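Local coordinates for protein nucleoside diphosphate kinase (Pyrobaculum aerophilum, PDB 1XQI) that probably makes nucleoside triphosphates other than ATP by moving the ATP gamma phosphate onto nucleoside diphosphates through a phosphorylated enzyme intermediate, at residues A[70-75]-A[97-102]; A[128-132]-A[173-177]; A[149-155]-A[167-171]. The protein carries 6 engineered substitutions. The contacts are given in a common frame with arbitrary orientation. Residue numbers count along the deposited sequence, not the author numbering.

Interaction 1: residues A[70-75]-A[97-102]; sequences LQSAGQ and PVEVGR. Engineered in segment 70-75: Gln71 (natural residue Arg).
Two alpha-helical segments, 70-75 and the N-terminal turns of helix 97-112, cross almost at right angles: their axes approach to 6.6 Å at a signed angle of 89°. Such closeness requires glycine at the crossing. An ideal CB on Gly74 would lie 2.0 Å from Pro97 O, and one on Gly101 would lie 2.2 Å from Leu70 O. Without them the CA atoms of Leu70 and Gly101 come to 4.1 Å, and those of Gly74 and Pro97 to 4.4 Å. Two CA-H...O contacts follow, Gly74 CA to Pro97 O and Gly101 CA to Leu70 O, each 3.4 Å. Leu70, the most covered residue, points across with chi1 m and chi2 t. Its CD1 lies 4.2 Å from Val98 CG1 and 3.9 Å from Arg102 CG, over one face of the Arg102 guanidinium. Pro97, suited to a helix's first turn because it has no NH to donate, sets CB 3.8 Å from Gln71 O and 4.1 Å from CG of that engineered residue. This glycine-mediated crossing joins the helices at the start and end of this kinase's insert. With no hydrogen bond between the segments, the contact rests on shape complementarity, dispersion and weak CA-H...O attraction.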
loop_
_atom_site.group_PDB
_atom_site.type_symbol
_atom_site.label_atom_id
_atom_site.label_comp_id
_atom_site.label_asym_id
_atom_site.label_seq_id
_atom_site.Cartn_x
_atom_site.Cartn_y
_atom_site.Cartn_z
ATOM N N LEU A 70 15.241 -18.721 19.057
ATOM C CA LEU A 70 16.285 -19.363 18.229
ATOM C C LEU A 70 16.225 -20.866 18.375
ATOM O O LEU A 70 16.163 -21.572 17.380
ATOM C CB LEU A 70 17.688 -18.864 18.611
ATOM C CG LEU A 70 17.943 -17.389 18.370
ATOM C CD1 LEU A 70 19.235 -17.000 18.967
ATOM C CD2 LEU A 70 17.938 -17.096 16.905
ATOM N N GLN A 71 16.221 -21.319 19.632
ATOM C CA GLN A 71 16.093 -22.730 19.986
ATOM C C GLN A 71 14.957 -23.412 19.221
ATOM O O GLN A 71 15.178 -24.427 18.529
ATOM C CB GLN A 71 15.931 -22.898 21.507
ATOM C CG GLN A 71 15.906 -24.350 22.021
ATOM C CD GLN A 71 16.113 -24.442 23.542
ATOM O OE1 GLN A 71 17.189 -24.130 24.071
ATOM N NE2 GLN A 71 15.083 -24.893 24.244
ATOM N N SER A 72 13.757 -22.840 19.302
ATOM C CA SER A 72 12.600 -23.514 18.727
ATOM C C SER A 72 12.625 -23.491 17.189
ATOM O O SER A 72 12.309 -24.510 16.552
ATOM C CB SER A 72 11.269 -23.007 19.343
ATOM O OG SER A 72 10.833 -21.782 18.761
ATOM N N ALA A 73 13.052 -22.360 16.600
ATOM C CA ALA A 73 13.265 -22.269 15.137
ATOM C C ALA A 73 14.204 -23.388 14.697
ATOM O O ALA A 73 13.970 -24.052 13.669
ATOM C CB ALA A 73 13.820 -20.936 14.757
ATOM N N GLY A 74 15.228 -23.632 15.524
ATOM C CA GLY A 74 16.213 -24.688 15.314
ATOM C C GLY A 74 15.761 -26.134 15.374
ATOM O O GLY A 74 16.190 -26.944 14.545
ATOM N N GLN A 75 14.914 -26.458 16.356
ATOM C CA GLN A 75 14.318 -27.800 16.488
ATOM C C GLN A 75 13.445 -28.190 15.277
ATOM O O GLN A 75 13.539 -29.305 14.767
ATOM C CB GLN A 75 13.521 -27.892 17.786
ATOM C CG GLN A 75 14.294 -28.551 18.940
ATOM C CD GLN A 75 14.028 -27.889 20.304
ATOM O OE1 GLN A 75 14.959 -27.676 21.102
ATOM N NE2 GLN A 75 12.756 -27.529 20.563
ATOM N N PRO A 97 20.585 -26.563 18.418
ATOM C CA PRO A 97 19.324 -25.818 18.145
ATOM C C PRO A 97 19.465 -24.287 18.009
ATOM O O PRO A 97 19.020 -23.735 16.976
ATOM C CB PRO A 97 18.436 -26.183 19.337
ATOM C CG PRO A 97 18.837 -27.564 19.689
ATOM C CD PRO A 97 20.354 -27.632 19.422
ATOM N N VAL A 98 20.077 -23.629 19.009
ATOM C CA VAL A 98 20.344 -22.179 19.000
ATOM C C VAL A 98 21.260 -21.714 17.830
ATOM O O VAL A 98 20.988 -20.676 17.189
ATOM C CB VAL A 98 20.955 -21.712 20.356
ATOM C CG1 VAL A 98 21.419 -20.288 20.292
ATOM C CG2 VAL A 98 19.930 -21.845 21.440
ATOM N N GLU A 99 22.335 -22.457 17.563
ATOM C CA GLU A 99 23.214 -22.142 16.427
ATOM C C GLU A 99 22.475 -22.301 15.100
ATOM O O GLU A 99 22.702 -21.540 14.158
ATOM C CB GLU A 99 24.537 -22.955 16.468
ATOM C CG GLU A 99 25.656 -22.291 17.344
ATOM C CD GLU A 99 26.857 -23.217 17.618
ATOM O OE1 GLU A 99 27.362 -23.872 16.670
ATOM O OE2 GLU A 99 27.324 -23.298 18.789
ATOM N N VAL A 100 21.590 -23.285 15.039
ATOM C CA VAL A 100 20.726 -23.510 13.872
ATOM C C VAL A 100 19.691 -22.355 13.727
ATOM O O VAL A 100 19.481 -21.856 12.641
ATOM C CB VAL A 100 20.016 -24.922 13.930
ATOM C CG1 VAL A 100 19.021 -25.082 12.809
ATOM C CG2 VAL A 100 21.021 -26.051 13.882
ATOM N N GLY A 101 19.063 -21.949 14.827
ATOM C CA GLY A 101 18.236 -20.767 14.863
ATOM C C GLY A 101 18.958 -19.510 14.365
ATOM O O GLY A 101 18.343 -18.629 13.734
ATOM N N ARG A 102 20.258 -19.414 14.616
ATOM C CA ARG A 102 21.000 -18.232 14.167
ATOM C C ARG A 102 21.242 -18.324 12.651
ATOM O O ARG A 102 21.244 -17.314 11.956
ATOM C CB ARG A 102 22.303 -18.022 14.965
ATOM C CG ARG A 102 22.086 -17.640 16.420
ATOM C CD ARG A 102 23.370 -17.388 17.257
ATOM N NE ARG A 102 23.114 -16.275 18.177
ATOM C CZ ARG A 102 23.124 -16.365 19.495
ATOM N NH1 ARG A 102 23.439 -17.541 20.075
ATOM N NH2 ARG A 102 22.845 -15.284 20.230
#

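Interaction 2: residues A[128-132]-A[173-177]; sequences VEIVR and ASDSP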
loop_
_atom_site.group_PDB
_atom_site.type_symbol
_atom_site.label_atom_id
_atom_site.label_comp_id
_atom_site.label_asym_id
_atom_site.label_seq_id
_atom_site.Cartn_x
_atom_site.Cartn_y
_atom_site.Cartn_z
ATOM N N VAL A 128 -5.350 -10.767 15.386
ATOM C CA VAL A 128 -4.128 -11.559 15.343
ATOM C C VAL A 128 -4.450 -12.981 14.942
ATOM O O VAL A 128 -3.822 -13.508 14.004
ATOM C CB VAL A 128 -3.323 -11.482 16.689
ATOM C CG1 VAL A 128 -2.214 -12.550 16.789
ATOM C CG2 VAL A 128 -2.706 -10.128 16.862
ATOM N N GLU A 129 -5.419 -13.599 15.629
ATOM C CA GLU A 129 -5.867 -14.936 15.252
ATOM C C GLU A 129 -6.500 -14.957 13.840
ATOM O O GLU A 129 -6.247 -15.904 13.070
ATOM C CB GLU A 129 -6.928 -15.483 16.195
ATOM C CG GLU A 129 -6.668 -15.376 17.629
ATOM C CD GLU A 129 -7.999 -15.300 18.400
ATOM O OE1 GLU A 129 -8.081 -14.435 19.335
ATOM O OE2 GLU A 129 -8.966 -16.073 18.047
ATOM N N ILE A 130 -7.358 -13.959 13.561
ATOM C CA ILE A 130 -8.089 -13.855 12.288
ATOM C C ILE A 130 -7.106 -13.951 11.107
ATOM O O ILE A 130 -7.200 -14.880 10.276
ATOM C CB ILE A 130 -8.941 -12.537 12.178
ATOM C CG1 ILE A 130 -10.169 -12.561 13.078
ATOM C CG2 ILE A 130 -9.331 -12.270 10.712
ATOM C CD1 ILE A 130 -10.918 -13.858 13.040
ATOM N N VAL A 131 -6.161 -13.011 11.089
ATOM C CA VAL A 131 -5.026 -12.968 10.167
ATOM C C VAL A 131 -4.168 -14.244 10.180
ATOM O O VAL A 131 -3.802 -14.766 9.125
ATOM C CB VAL A 131 -4.170 -11.681 10.396
ATOM C CG1 VAL A 131 -2.912 -11.695 9.566
ATOM C CG2 VAL A 131 -5.033 -10.405 10.110
ATOM N N ARG A 132 -3.827 -14.763 11.346
ATOM C CA ARG A 132 -3.231 -16.089 11.374
ATOM C C ARG A 132 -4.104 -17.176 10.729
ATOM O O ARG A 132 -3.591 -18.030 9.984
ATOM C CB ARG A 132 -2.847 -16.468 12.787
ATOM C CG ARG A 132 -1.529 -15.897 13.218
ATOM C CD ARG A 132 -1.377 -16.143 14.708
ATOM N NE ARG A 132 -0.166 -16.906 14.954
ATOM C CZ ARG A 132 -0.159 -18.163 15.374
ATOM N NH1 ARG A 132 -1.307 -18.809 15.614
ATOM N NH2 ARG A 132 0.998 -18.767 15.562
ATOM N N ALA A 173 3.006 -12.735 9.907
ATOM C CA ALA A 173 1.913 -12.232 10.713
ATOM C C ALA A 173 2.320 -12.294 12.185
ATOM O O ALA A 173 2.965 -13.283 12.608
ATOM C CB ALA A 173 0.638 -13.050 10.495
ATOM N N SER A 174 1.946 -11.261 12.964
ATOM C CA SER A 174 2.224 -11.284 14.374
ATOM C C SER A 174 1.543 -12.518 14.936
ATOM O O SER A 174 0.441 -12.884 14.505
ATOM C CB SER A 174 1.740 -10.030 15.086
ATOM O OG SER A 174 2.362 -8.865 14.556
ATOM N N ASP A 175 2.238 -13.180 15.862
ATOM C CA ASP A 175 1.784 -14.458 16.363
ATOM C C ASP A 175 1.178 -14.290 17.703
ATOM O O ASP A 175 0.880 -15.288 18.313
ATOM C CB ASP A 175 2.911 -15.519 16.432
ATOM C CG ASP A 175 3.892 -15.286 17.617
ATOM O OD1 ASP A 175 4.728 -16.196 17.871
ATOM O OD2 ASP A 175 3.838 -14.202 18.290
ATOM N N SER A 176 1.051 -13.056 18.181
ATOM C CA SER A 176 0.344 -12.753 19.458
ATOM C C SER A 176 0.162 -11.244 19.584
ATOM O O SER A 176 0.988 -10.520 19.023
ATOM C CB SER A 176 1.117 -13.284 20.688
ATOM O OG SER A 176 2.247 -12.487 20.964
ATOM N N PRO A 177 -0.893 -10.755 20.325
ATOM C CA PRO A 177 -1.042 -9.276 20.511
ATOM C C PRO A 177 0.228 -8.638 21.067
ATOM O O PRO A 177 0.636 -7.571 20.618
ATOM C CB PRO A 177 -2.174 -9.133 21.534
ATOM C CG PRO A 177 -2.497 -10.530 22.017
ATOM C CD PRO A 177 -1.969 -11.505 21.010
HETATM O O HOH W 1 -1.520 -12.186 13.103
#
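Val128 lays its CG1 methyl against the backbone of the link 173-177, 3.5 Å from Ser174 O and 3.6 Å from Ser176 N, while its CG2 comes to 4.0 Å from Pro177 N. A compact branched side chain suits this place, because the partner is mostly peptide backbone and CA of Val128 is only 6.2 Å from CA of Ser176. Val128, Val131 and Arg132 share one flank of helix 127-135, following its i, i+3, i+4 spacing. Val131 CG1 meets Ala173 CB at 3.9 Å, and the small alanine lets the helix settle close to the end of strand 171-173.

The polar link is indirect. Water 1 donates hydrogen bonds to Val128 O (2.8 Å) and to Ser174 O (2.5 Å), so two carbonyls that could not bond to each other are joined. Val128 O also accepts the helical bond from Arg132 N, at 2.9 Å. Arg132 reaches along the connection, with NE 3.4 Å from Asp175 CA; Asp175 O lies over one face of the guanidinium and Ser174 O near its edge. Ser174 OG turns to Glu183, and Ser176 is the N-cap of helix 177-187, its OG bonded to the backbone N of Glu179.

Helix 127-135 is thus packed beside the outermost strand of this chain's sheet and the connection leading into the last helix, as befits the alpha/beta sandwich of a ferredoxin fold. The contact borders the active site: His172, the predicted phosphohistidine, directly precedes segment 173-177, and Arg132 probably binds ATP, as in related NDP kinases.

Interaction 3: residues A[149-155]-A[167-171]; sequences RGDYSID and VFNLV
The contact probably lines the nucleotide site, as in related NDP kinases: Arg149, Asn169 and, beside Asn169, Lys23 and Thr138 are all likely to bind ATP. Segment 149-155 runs from helix into a loop extended at Ser153 and Asp155, not at Ile154; segment 167-171 is irregular, with an inverse gamma turn centred on Phe168 and positive phi at Leu170 (77°). CA atoms pair Arg149 with Asn169 (6.4 Å) and Asp155 with Phe168 (6.3 Å). Arg149 (chi1 m, chi2 -143°, chi3 -93°) brings NH1 to 3.0 Å from Val171 O, with Asn169 OD1 over one guanidinium face. Asp155, chi1 t, accepts a 2.6 Å hydrogen bond at OD2 from Phe168 N and forms a salt bridge with Arg165. Leu170, chi1 m and chi2 t, sets CD1 3.7 Å from Tyr152 CB and 3.9 Å from Ser153 CB. Water 2 joins Ser153 OG (2.6 Å) to Phe168 O (2.8 Å). One direct hydrogen bond, to Asp155, therefore fastens one end; at the other the guanidinium faces polar groups, apolar Leu170 lying between.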
loop_
_atom_site.group_PDB
_atom_site.type_symbol
_atom_site.label_atom_id
_atom_site.label_comp_id
_atom_site.label_asym_id
_atom_site.label_seq_id
_atom_site.Cartn_x
_atom_site.Cartn_y
_atom_site.Cartn_z
ATOM N N ARG A 149 -1.659 -19.004 2.140
ATOM C CA ARG A 149 -0.496 -19.781 1.781
ATOM C C ARG A 149 -0.883 -20.981 0.894
ATOM O O ARG A 149 -0.129 -21.351 -0.024
ATOM C CB ARG A 149 0.395 -20.094 3.005
ATOM C CG ARG A 149 0.697 -18.780 3.769
ATOM C CD ARG A 149 2.063 -18.581 4.401
ATOM N NE ARG A 149 2.010 -19.026 5.770
ATOM C CZ ARG A 149 2.612 -18.465 6.834
ATOM N NH1 ARG A 149 3.411 -17.385 6.766
ATOM N NH2 ARG A 149 2.414 -19.048 8.003
ATOM N N GLY A 150 -2.090 -21.525 1.062
ATOM C CA GLY A 150 -2.492 -22.655 0.186
ATOM C C GLY A 150 -2.917 -22.208 -1.220
ATOM O O GLY A 150 -2.766 -22.942 -2.202
ATOM N N ASP A 151 -3.484 -21.024 -1.334
ATOM C CA ASP A 151 -3.923 -20.573 -2.645
ATOM C C ASP A 151 -2.806 -19.966 -3.481
ATOM O O ASP A 151 -2.901 -20.004 -4.711
ATOM C CB ASP A 151 -5.123 -19.612 -2.572
ATOM C CG ASP A 151 -6.358 -20.260 -2.013
ATOM O OD1 ASP A 151 -7.110 -19.543 -1.333
ATOM O OD2 ASP A 151 -6.588 -21.481 -2.211
ATOM N N TYR A 152 -1.765 -19.419 -2.853
ATOM C CA TYR A 152 -0.743 -18.649 -3.622
ATOM C C TYR A 152 0.676 -19.181 -3.657
ATOM O O TYR A 152 1.584 -18.523 -4.176
ATOM C CB TYR A 152 -0.693 -17.158 -3.219
ATOM C CG TYR A 152 -1.960 -16.431 -3.500
ATOM C CD1 TYR A 152 -2.876 -16.184 -2.496
ATOM C CD2 TYR A 152 -2.256 -15.995 -4.781
ATOM C CE1 TYR A 152 -4.074 -15.513 -2.764
ATOM C CE2 TYR A 152 -3.452 -15.326 -5.061
ATOM C CZ TYR A 152 -4.351 -15.105 -4.046
ATOM O OH TYR A 152 -5.532 -14.462 -4.335
ATOM N N SER A 153 0.894 -20.375 -3.149
ATOM C CA SER A 153 2.233 -20.877 -3.068
ATOM C C SER A 153 2.167 -22.375 -2.994
ATOM O O SER A 153 1.181 -22.949 -2.432
ATOM C CB SER A 153 2.941 -20.302 -1.820
ATOM O OG SER A 153 4.228 -20.859 -1.674
ATOM N N ILE A 154 3.231 -22.992 -3.544
ATOM C CA ILE A 154 3.395 -24.449 -3.597
ATOM C C ILE A 154 4.741 -24.847 -2.991
ATOM O O ILE A 154 5.256 -25.942 -3.269
ATOM C CB ILE A 154 3.301 -24.989 -5.083
ATOM C CG1 ILE A 154 4.384 -24.355 -5.953
ATOM C CG2 ILE A 154 1.908 -24.733 -5.643
ATOM C CD1 ILE A 154 4.345 -24.762 -7.450
ATOM N N ASP A 155 5.318 -23.931 -2.214
ATOM C CA ASP A 155 6.594 -24.157 -1.567
ATOM C C ASP A 155 6.487 -25.162 -0.417
ATOM O O ASP A 155 5.417 -25.364 0.169
ATOM C CB ASP A 155 7.220 -22.851 -1.095
ATOM C CG ASP A 155 8.732 -22.962 -0.956
ATOM O OD1 ASP A 155 9.337 -23.822 -1.667
ATOM O OD2 ASP A 155 9.316 -22.197 -0.149
ATOM N N VAL A 167 11.558 -21.168 3.813
ATOM C CA VAL A 167 10.349 -21.345 3.014
ATOM C C VAL A 167 9.888 -19.978 2.484
ATOM O O VAL A 167 9.908 -18.953 3.212
ATOM C CB VAL A 167 9.257 -22.045 3.848
ATOM C CG1 VAL A 167 7.959 -22.176 3.043
ATOM C CG2 VAL A 167 9.754 -23.431 4.274
ATOM N N PHE A 168 9.506 -19.962 1.218
ATOM C CA PHE A 168 8.972 -18.752 0.612
ATOM C C PHE A 168 7.470 -18.748 0.896
ATOM O O PHE A 168 6.667 -19.107 0.035
ATOM C CB PHE A 168 9.299 -18.735 -0.892
ATOM C CG PHE A 168 10.687 -18.177 -1.222
ATOM C CD1 PHE A 168 10.979 -17.712 -2.519
ATOM C CD2 PHE A 168 11.675 -18.070 -0.246
ATOM C CE1 PHE A 168 12.244 -17.177 -2.846
ATOM C CE2 PHE A 168 12.944 -17.535 -0.546
ATOM C CZ PHE A 168 13.227 -17.088 -1.850
ATOM N N ASN A 169 7.077 -18.383 2.118
ATOM C CA ASN A 169 5.682 -18.481 2.511
ATOM C C ASN A 169 4.899 -17.151 2.528
ATOM O O ASN A 169 3.941 -16.982 3.303
ATOM C CB ASN A 169 5.582 -19.186 3.834
ATOM C CG ASN A 169 6.254 -18.438 4.939
ATOM O OD1 ASN A 169 6.504 -19.008 5.999
ATOM N ND2 ASN A 169 6.526 -17.159 4.740
ATOM N N LEU A 170 5.344 -16.212 1.705
ATOM C CA LEU A 170 4.571 -15.014 1.291
ATOM C C LEU A 170 4.496 -13.918 2.316
ATOM O O LEU A 170 4.699 -12.777 1.957
ATOM C CB LEU A 170 3.157 -15.366 0.810
ATOM C CG LEU A 170 3.107 -16.529 -0.168
ATOM C CD1 LEU A 170 1.649 -16.864 -0.429
ATOM C CD2 LEU A 170 3.885 -16.220 -1.451
ATOM N N VAL A 171 4.212 -14.270 3.578
ATOM C CA VAL A 171 3.907 -13.284 4.602
ATOM C C VAL A 171 4.458 -13.653 5.967
ATOM O O VAL A 171 4.806 -14.827 6.231
ATOM C CB VAL A 171 2.374 -13.044 4.715
ATOM C CG1 VAL A 171 1.758 -12.860 3.323
ATOM C CG2 VAL A 171 1.660 -14.184 5.440
HETATM O O HOH W 2 6.092 -19.296 -2.724
#

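In the fold
From the N terminus, interaction 1 comes first: helix 67-84 leaves, and helix 97-112 returns across it, closing a largely helical loop within the insert. The chain then runs through strand 117-123 into helix 127-135, where interaction 2 opens. Before it can close, helix 148-152 starts interaction 3, whose short loop, containing helix 157-162, ends as the chain enters strand 171-173. Interaction 2 closes just afterwards, so interaction 3 sits within its loop and none of the contacts cross. Interactions 2 and 3, with centres 17 Å apart, tie successive helices to both ends of the strand carrying His172; interaction 1 stands apart, 22 Å from each, centre to centre.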